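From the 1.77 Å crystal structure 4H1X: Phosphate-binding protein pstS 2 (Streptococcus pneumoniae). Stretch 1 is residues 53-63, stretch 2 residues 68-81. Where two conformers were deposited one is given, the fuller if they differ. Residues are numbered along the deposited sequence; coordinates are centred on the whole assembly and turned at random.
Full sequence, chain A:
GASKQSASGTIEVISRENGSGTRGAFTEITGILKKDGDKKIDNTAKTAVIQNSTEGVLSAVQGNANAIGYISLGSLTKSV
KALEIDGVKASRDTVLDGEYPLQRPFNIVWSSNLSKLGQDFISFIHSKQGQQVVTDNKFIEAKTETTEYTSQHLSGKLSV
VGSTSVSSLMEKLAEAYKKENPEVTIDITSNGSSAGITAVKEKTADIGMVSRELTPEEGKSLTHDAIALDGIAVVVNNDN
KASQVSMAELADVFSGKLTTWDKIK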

ATOM      1  N   SER A  53      11.519   4.284   7.954  1.00 15.72           N
ATOM      2  CA  SER A  53      10.220   3.714   8.346  1.00 15.22           C
ATOM      3  C   SER A  53       9.138   4.770   8.464  1.00 19.94           C
ATOM      4  O   SER A  53       9.451   5.963   8.521  1.00 17.21           O
ATOM      5  CB  SER A  53      10.345   3.014   9.702  1.00 18.10           C
ATOM      6  OG  SER A  53      10.736   3.949  10.699  1.00 21.34           O
ATOM      7  N   THR A  54       7.878   4.307   8.641  1.00 18.41           N
ATOM      8  CA  THR A  54       6.725   5.167   8.886  1.00 19.05           C
ATOM      9  C   THR A  54       6.975   5.992  10.162  1.00 20.46           C
ATOM     10  O   THR A  54       6.750   7.206  10.136  1.00 17.65           O
ATOM     11  CB  THR A  54       5.446   4.321   8.996  1.00 26.10           C
ATOM     12  OG1 THR A  54       5.382   3.436   7.886  1.00 26.02           O
ATOM     13  CG2 THR A  54       4.203   5.172   9.033  1.00 27.31           C
ATOM     14  N   GLU A  55       7.471   5.338  11.260  1.00 16.43           N
ATOM     15  CA  GLU A  55       7.770   5.981  12.542  0.50 17.24           C
ATOM     16  C   GLU A  55       8.829   7.084  12.356  1.00 20.31           C
ATOM     17  O   GLU A  55       8.745   8.147  12.969  1.00 20.39           O
ATOM     18  CB  GLU A  55       8.257   4.933  13.564  0.50 19.21           C
ATOM     19  CG  GLU A  55       7.208   3.904  13.994  0.50 29.97           C
ATOM     20  CD  GLU A  55       6.642   2.950  12.953  0.50 43.78           C
ATOM     21  OE1 GLU A  55       7.401   2.494  12.064  0.50 21.92           O
ATOM     22  OE2 GLU A  55       5.428   2.655  13.034  0.50 39.37           O
ATOM     23  N   GLY A  56       9.823   6.788  11.517  1.00 14.84           N
ATOM     24  CA  GLY A  56      10.918   7.701  11.231  1.00 15.39           C
ATOM     25  C   GLY A  56      10.422   8.939  10.504  1.00 16.93           C
ATOM     26  O   GLY A  56      10.825  10.056  10.844  1.00 14.33           O
ATOM     27  N   VAL A  57       9.497   8.742   9.526  1.00 12.53           N
ATOM     28  CA  VAL A  57       8.891   9.868   8.781  1.00 10.99           C
ATOM     29  C   VAL A  57       8.103  10.730   9.783  1.00 14.46           C
ATOM     30  O   VAL A  57       8.349  11.932   9.853  1.00 12.44           O
ATOM     31  CB  VAL A  57       8.026   9.464   7.548  1.00 12.98           C
ATOM     32  CG1 VAL A  57       7.371  10.700   6.924  1.00 12.56           C
ATOM     33  CG2 VAL A  57       8.884   8.773   6.491  1.00 12.37           C
ATOM     34  N   LEU A  58       7.235  10.105  10.606  1.00 13.81           N
ATOM     35  CA  LEU A  58       6.430  10.802  11.636  1.00 14.75           C
ATOM     36  C   LEU A  58       7.300  11.634  12.563  1.00 17.08           C
ATOM     37  O   LEU A  58       6.998  12.808  12.770  1.00 17.30           O
ATOM     38  CB  LEU A  58       5.581   9.825  12.467  1.00 15.80           C
ATOM     39  CG  LEU A  58       4.388   9.217  11.740  1.00 19.91           C
ATOM     40  CD1 LEU A  58       3.783   8.092  12.542  1.00 22.08           C
ATOM     41  CD2 LEU A  58       3.346  10.256  11.428  1.00 19.13           C
ATOM     42  N   SER A  59       8.402  11.058  13.067  1.00 15.27           N
ATOM     43  CA  SER A  59       9.340  11.736  13.967  1.00 15.12           C
ATOM     44  C   SER A  59      10.001  12.947  13.277  1.00 17.22           C
ATOM     45  O   SER A  59      10.126  14.010  13.898  1.00 16.10           O
ATOM     46  CB  SER A  59      10.412  10.758  14.445  1.00 19.56           C
ATOM     47  OG  SER A  59      11.425  11.441  15.170  1.00 31.22           O
ATOM     48  N   ALA A  60      10.485  12.759  12.029  1.00 12.36           N
ATOM     49  CA  ALA A  60      11.143  13.818  11.271  1.00 13.48           C
ATOM     50  C   ALA A  60      10.174  14.975  10.984  1.00 15.14           C
ATOM     51  O   ALA A  60      10.569  16.139  11.080  1.00 15.21           O
ATOM     52  CB  ALA A  60      11.694  13.265   9.969  1.00 14.72           C
ATOM     53  N   VAL A  61       8.914  14.661  10.599  1.00 11.23           N
ATOM     54  CA  VAL A  61       7.931  15.724  10.285  1.00 10.43           C
ATOM     55  C   VAL A  61       7.507  16.446  11.586  1.00 14.22           C
ATOM     56  O   VAL A  61       7.504  17.676  11.629  1.00 12.40           O
ATOM     57  CB  VAL A  61       6.720  15.159   9.514  1.00 12.23           C
ATOM     58  CG1 VAL A  61       5.618  16.206   9.396  1.00 12.17           C
ATOM     59  CG2 VAL A  61       7.145  14.652   8.131  1.00 11.78           C
ATOM     60  N   GLN A  62       7.209  15.685  12.657  1.00 15.11           N
ATOM     61  CA  GLN A  62       6.869  16.304  13.953  1.00 15.71           C
ATOM     62  C   GLN A  62       8.051  17.156  14.486  1.00 18.28           C
ATOM     63  O   GLN A  62       7.829  18.162  15.147  1.00 17.85           O
ATOM     64  CB  GLN A  62       6.491  15.230  14.994  1.00 16.91           C
ATOM     65  CG  GLN A  62       5.898  15.835  16.280  1.00 25.59           C
ATOM     66  CD  GLN A  62       5.618  14.840  17.382  1.00 45.68           C
ATOM     67  OE1 GLN A  62       5.862  13.633  17.264  1.00 34.15           O
ATOM     68  NE2 GLN A  62       5.081  15.335  18.492  1.00 46.91           N
ATOM     69  N   GLY A  63       9.284  16.722  14.215  1.00 15.71           N
ATOM     70  CA  GLY A  63      10.494  17.363  14.719  1.00 15.57           C
ATOM     71  C   GLY A  63      11.016  18.575  13.972  1.00 18.96           C
ATOM     72  O   GLY A  63      11.936  19.260  14.447  1.00 19.06           O
ATOM     73  N   ILE A  68       8.094  17.910   5.147  1.00  9.34           N
ATOM     74  CA  ILE A  68       6.974  17.244   4.491  1.00  8.71           C
ATOM     75  C   ILE A  68       7.393  15.813   4.185  1.00 12.03           C
ATOM     76  O   ILE A  68       8.536  15.578   3.759  1.00 11.47           O
ATOM     77  CB  ILE A  68       6.479  17.995   3.218  1.00 11.59           C
ATOM     78  CG1 ILE A  68       5.147  17.387   2.675  1.00 10.19           C
ATOM     79  CG2 ILE A  68       7.565  18.064   2.106  1.00 13.62           C
ATOM     80  CD1 ILE A  68       4.593  18.218   1.510  1.00 11.98           C
ATOM     81  N   GLY A  69       6.470  14.882   4.374  1.00  8.78           N
ATOM     82  CA  GLY A  69       6.758  13.474   4.112  1.00  9.74           C
ATOM     83  C   GLY A  69       5.491  12.737   3.738  1.00 14.28           C
ATOM     84  O   GLY A  69       4.418  13.347   3.635  1.00 13.00           O
ATOM     85  N   TYR A  70       5.616  11.423   3.503  1.00 10.53           N
ATOM     86  CA  TYR A  70       4.446  10.622   3.165  1.00  9.39           C
ATOM     87  C   TYR A  70       4.462   9.347   4.003  1.00 11.91           C
ATOM     88  O   TYR A  70       5.531   8.781   4.267  1.00  9.83           O
ATOM     89  CB  TYR A  70       4.342  10.306   1.658  1.00 10.42           C
ATOM     90  CG  TYR A  70       5.635   9.764   1.080  1.00 11.73           C
ATOM     91  CD1 TYR A  70       5.972   8.416   1.211  1.00 12.48           C
ATOM     92  CD2 TYR A  70       6.516  10.592   0.390  1.00 12.15           C
ATOM     93  CE1 TYR A  70       7.182   7.923   0.713  1.00 13.36           C
ATOM     94  CE2 TYR A  70       7.727  10.111  -0.102  1.00 13.01           C
ATOM     95  CZ  TYR A  70       8.046   8.774   0.039  1.00 14.09           C
ATOM     96  OH  TYR A  70       9.246   8.319  -0.458  1.00 14.01           O
ATOM     97  N   ILE A  71       3.281   8.919   4.437  1.00  8.95           N
ATOM     98  CA  ILE A  71       3.111   7.703   5.244  1.00  8.61           C
ATOM     99  C   ILE A  71       1.849   6.967   4.828  1.00 12.58           C
ATOM    100  O   ILE A  71       0.926   7.557   4.231  1.00 10.24           O
ATOM    101  CB  ILE A  71       2.992   8.056   6.780  1.00 11.55           C
ATOM    102  CG1 ILE A  71       1.730   8.956   7.056  1.00 12.62           C
ATOM    103  CG2 ILE A  71       4.293   8.670   7.375  1.00 12.27           C
ATOM    104  CD1 ILE A  71       1.399   9.325   8.508  1.00 19.22           C
ATOM    105  N   SER A  72       1.774   5.683   5.214  1.00 12.01           N
ATOM    106  CA  SER A  72       0.560   4.894   5.044  0.50 11.53           C
ATOM    107  C   SER A  72      -0.553   5.616   5.820  1.00 14.42           C
ATOM    108  O   SER A  72      -0.326   6.042   6.964  1.00 14.02           O
ATOM    109  CB  SER A  72       0.785   3.478   5.582  0.50 15.94           C
ATOM    110  OG  SER A  72       1.802   2.804   4.860  0.50 22.31           O
ATOM    111  N   LEU A  73      -1.728   5.817   5.209  1.00 11.86           N
ATOM    112  CA  LEU A  73      -2.845   6.542   5.833  1.00 12.34           C
ATOM    113  C   LEU A  73      -3.238   5.996   7.227  1.00 15.74           C
ATOM    114  O   LEU A  73      -3.507   6.783   8.116  1.00 15.32           O
ATOM    115  CB  LEU A  73      -4.065   6.540   4.909  1.00 12.26           C
ATOM    116  CG  LEU A  73      -5.302   7.304   5.382  1.00 17.97           C
ATOM    117  CD1 LEU A  73      -4.981   8.793   5.687  1.00 18.79           C
ATOM    118  CD2 LEU A  73      -6.403   7.212   4.347  1.00 21.44           C
ATOM    119  N   GLY A  74      -3.235   4.670   7.400  1.00 14.87           N
ATOM    120  CA  GLY A  74      -3.575   4.035   8.673  1.00 15.37           C
ATOM    121  C   GLY A  74      -2.642   4.375   9.824  1.00 19.24           C
ATOM    122  O   GLY A  74      -2.983   4.146  10.992  1.00 19.25           O
ATOM    123  N   SER A  75      -1.459   4.911   9.508  1.00 14.86           N
ATOM    124  CA  SER A  75      -0.449   5.286  10.493  1.00 14.77           C
ATOM    125  C   SER A  75      -0.507   6.762  10.907  1.00 18.64           C
ATOM    126  O   SER A  75       0.311   7.177  11.731  1.00 18.14           O
ATOM    127  CB  SER A  75       0.940   4.971   9.958  1.00 17.88           C
ATOM    128  OG  SER A  75       1.090   3.577   9.725  1.00 23.82           O
ATOM    129  N   LEU A  76      -1.449   7.548  10.346  1.00 15.13           N
ATOM    130  CA  LEU A  76      -1.602   8.979  10.667  1.00 14.49           C
ATOM    131  C   LEU A  76      -1.955   9.163  12.136  1.00 20.20           C
ATOM    132  O   LEU A  76      -2.760   8.393  12.677  1.00 19.76           O
ATOM    133  CB  LEU A  76      -2.691   9.606   9.774  1.00 14.12           C
ATOM    134  CG  LEU A  76      -3.021  11.086   9.976  1.00 18.49           C
ATOM    135  CD1 LEU A  76      -1.800  11.968   9.711  1.00 16.60           C
ATOM    136  CD2 LEU A  76      -4.183  11.482   9.089  1.00 19.38           C
ATOM    137  N   THR A  77      -1.291  10.129  12.797  1.00 16.34           N
ATOM    138  CA  THR A  77      -1.552  10.492  14.194  1.00 17.55           C
ATOM    139  C   THR A  77      -1.731  11.995  14.304  1.00 23.10           C
ATOM    140  O   THR A  77      -1.370  12.725  13.375  1.00 21.42           O
ATOM    141  CB  THR A  77      -0.426  10.040  15.158  1.00 25.60           C
ATOM    142  OG1 THR A  77       0.716  10.888  15.004  1.00 27.58           O
ATOM    143  CG2 THR A  77      -0.060   8.574  15.035  1.00 21.62           C
ATOM    144  N   LYS A  78      -2.203  12.463  15.485  1.00 19.97           N
ATOM    145  CA  LYS A  78      -2.378  13.886  15.811  1.00 20.55           C
ATOM    146  C   LYS A  78      -1.028  14.661  15.901  1.00 23.80           C
ATOM    147  O   LYS A  78      -1.065  15.886  15.987  1.00 25.05           O
ATOM    148  CB  LYS A  78      -3.133  14.030  17.149  1.00 24.05           C
ATOM    149  CG  LYS A  78      -2.351  13.481  18.348  1.00 41.51           C
ATOM    150  CD  LYS A  78      -3.019  13.727  19.687  1.00 52.78           C
ATOM    151  CE  LYS A  78      -2.417  12.850  20.763  1.00 64.76           C
ATOM    152  NZ  LYS A  78      -1.014  13.231  21.095  1.00 75.78           N
ATOM    153  N   SER A  79       0.133  13.951  15.902  1.00 19.56           N
ATOM    154  CA  SER A  79       1.460  14.564  16.024  0.50 19.13           C
ATOM    155  C   SER A  79       1.904  15.248  14.721  1.00 20.07           C
ATOM    156  O   SER A  79       2.892  15.991  14.711  1.00 17.23           O
ATOM    157  CB  SER A  79       2.483  13.519  16.447  0.50 22.97           C
ATOM    158  OG  SER A  79       2.183  13.042  17.749  0.50 31.57           O
ATOM    159  N   VAL A  80       1.190  14.977  13.624  1.00 15.79           N
ATOM    160  CA  VAL A  80       1.464  15.588  12.322  1.00 14.65           C
ATOM    161  C   VAL A  80       0.115  15.986  11.695  1.00 18.01           C
ATOM    162  O   VAL A  80      -0.947  15.552  12.170  1.00 17.20           O
ATOM    163  CB  VAL A  80       2.298  14.683  11.370  1.00 15.98           C
ATOM    164  CG1 VAL A  80       3.692  14.358  11.922  1.00 16.00           C
ATOM    165  CG2 VAL A  80       1.540  13.414  11.010  1.00 15.06           C
ATOM    166  N   LYS A  81       0.160  16.743  10.595  1.00 13.26           N
ATOM    167  CA  LYS A  81      -1.062  17.164   9.912  1.00 12.72           C
ATOM    168  C   LYS A  81      -1.099  16.625   8.469  1.00 14.49           C
ATOM    169  O   LYS A  81      -0.169  16.875   7.712  1.00 13.02           O
ATOM    170  CB  LYS A  81      -1.154  18.687   9.913  1.00 14.39           C
ATOM    171  CG  LYS A  81      -2.402  19.202   9.198  1.00 21.65           C
ATOM    172  CD  LYS A  81      -2.663  20.673   9.439  1.00 27.02           C
ATOM    173  CE  LYS A  81      -1.848  21.572   8.567  1.00 23.95           C
ATOM    174  NZ  LYS A  81      -2.288  22.995   8.697  1.00 25.27           N
TER
HETATM  175  O   HOH W   1       4.230   4.453   5.675  1.00 19.51           O

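A helix laid across a strand usually adheres through a few branched aliphatic side chains, and the pairing of helix 54-63 with strand 68-72 and the segment that follows it is a compact example. The two elements run nearly antiparallel, at 153°, with their axes 8.1 Å apart at closest approach. No hydrogen bond passes directly between them; the 587 Å² buried, both sides summed, is gained largely by apolar packing.

Leu-58 covers more of its surface against the other stretch than any other residue, 85 Å². Its CA-to-CB bond points sideways, but with chi1 in m and chi2 in t the end of the side chain comes nearer the partner. One methyl, CD2, lies 3.6 Å from CD1 of Ile-71 and 3.7 Å from CG2 of Val-80, so a single helix residue touches both the strand and the last residue of the turn that follows. Its other methyl, CD1, sits 3.7 Å from the carbonyl O of Ser-75.

Val-80 covers 66 Å² and answers from the second stretch. It closes a type I turn that starts at Thr-77, where Ser-79 N donates to Thr-77 OG1 (3.2 Å) and a weak bond joins Val-80 N to Thr-77 O (3.4 Å). The valine points toward the helix and offers both methyls: while CG2 meets Leu-58, CG1 packs 3.7 Å from CG1 of Val-61. Beside it, the aliphatic CG of Gln-62 approaches Ser-79 O to 3.4 Å, extending the contact to an exposed residue.

Thr-54, with 58 Å², anchors the start of the helix, just after Ser-53, whose OG caps it by accepting from Gly-56 N at 3.1 Å. The threonine uses both branches. Its CG2 rests 3.4 Å from CB of Ser-75 and 3.9 Å from CB of Ile-71, while OG1 faces a water 2.7 Å away. That water in turn accepts from Ser-72 N at 2.8 Å, giving a bridge from the helix to the last residue of the strand.

Close packing also depends on what is absent. Gly-69 lies under the helix, with CG1 of Val-57 4.0 Å from its CA and CG2 of Val-61 3.8 Å from its N. A CB placed here would point toward the helix and come within 2.7 Å of Val-57 CG1, a clash. The bare backbone leaves room for that methyl, which also reaches CG2 of Ile-71 at 3.7 Å.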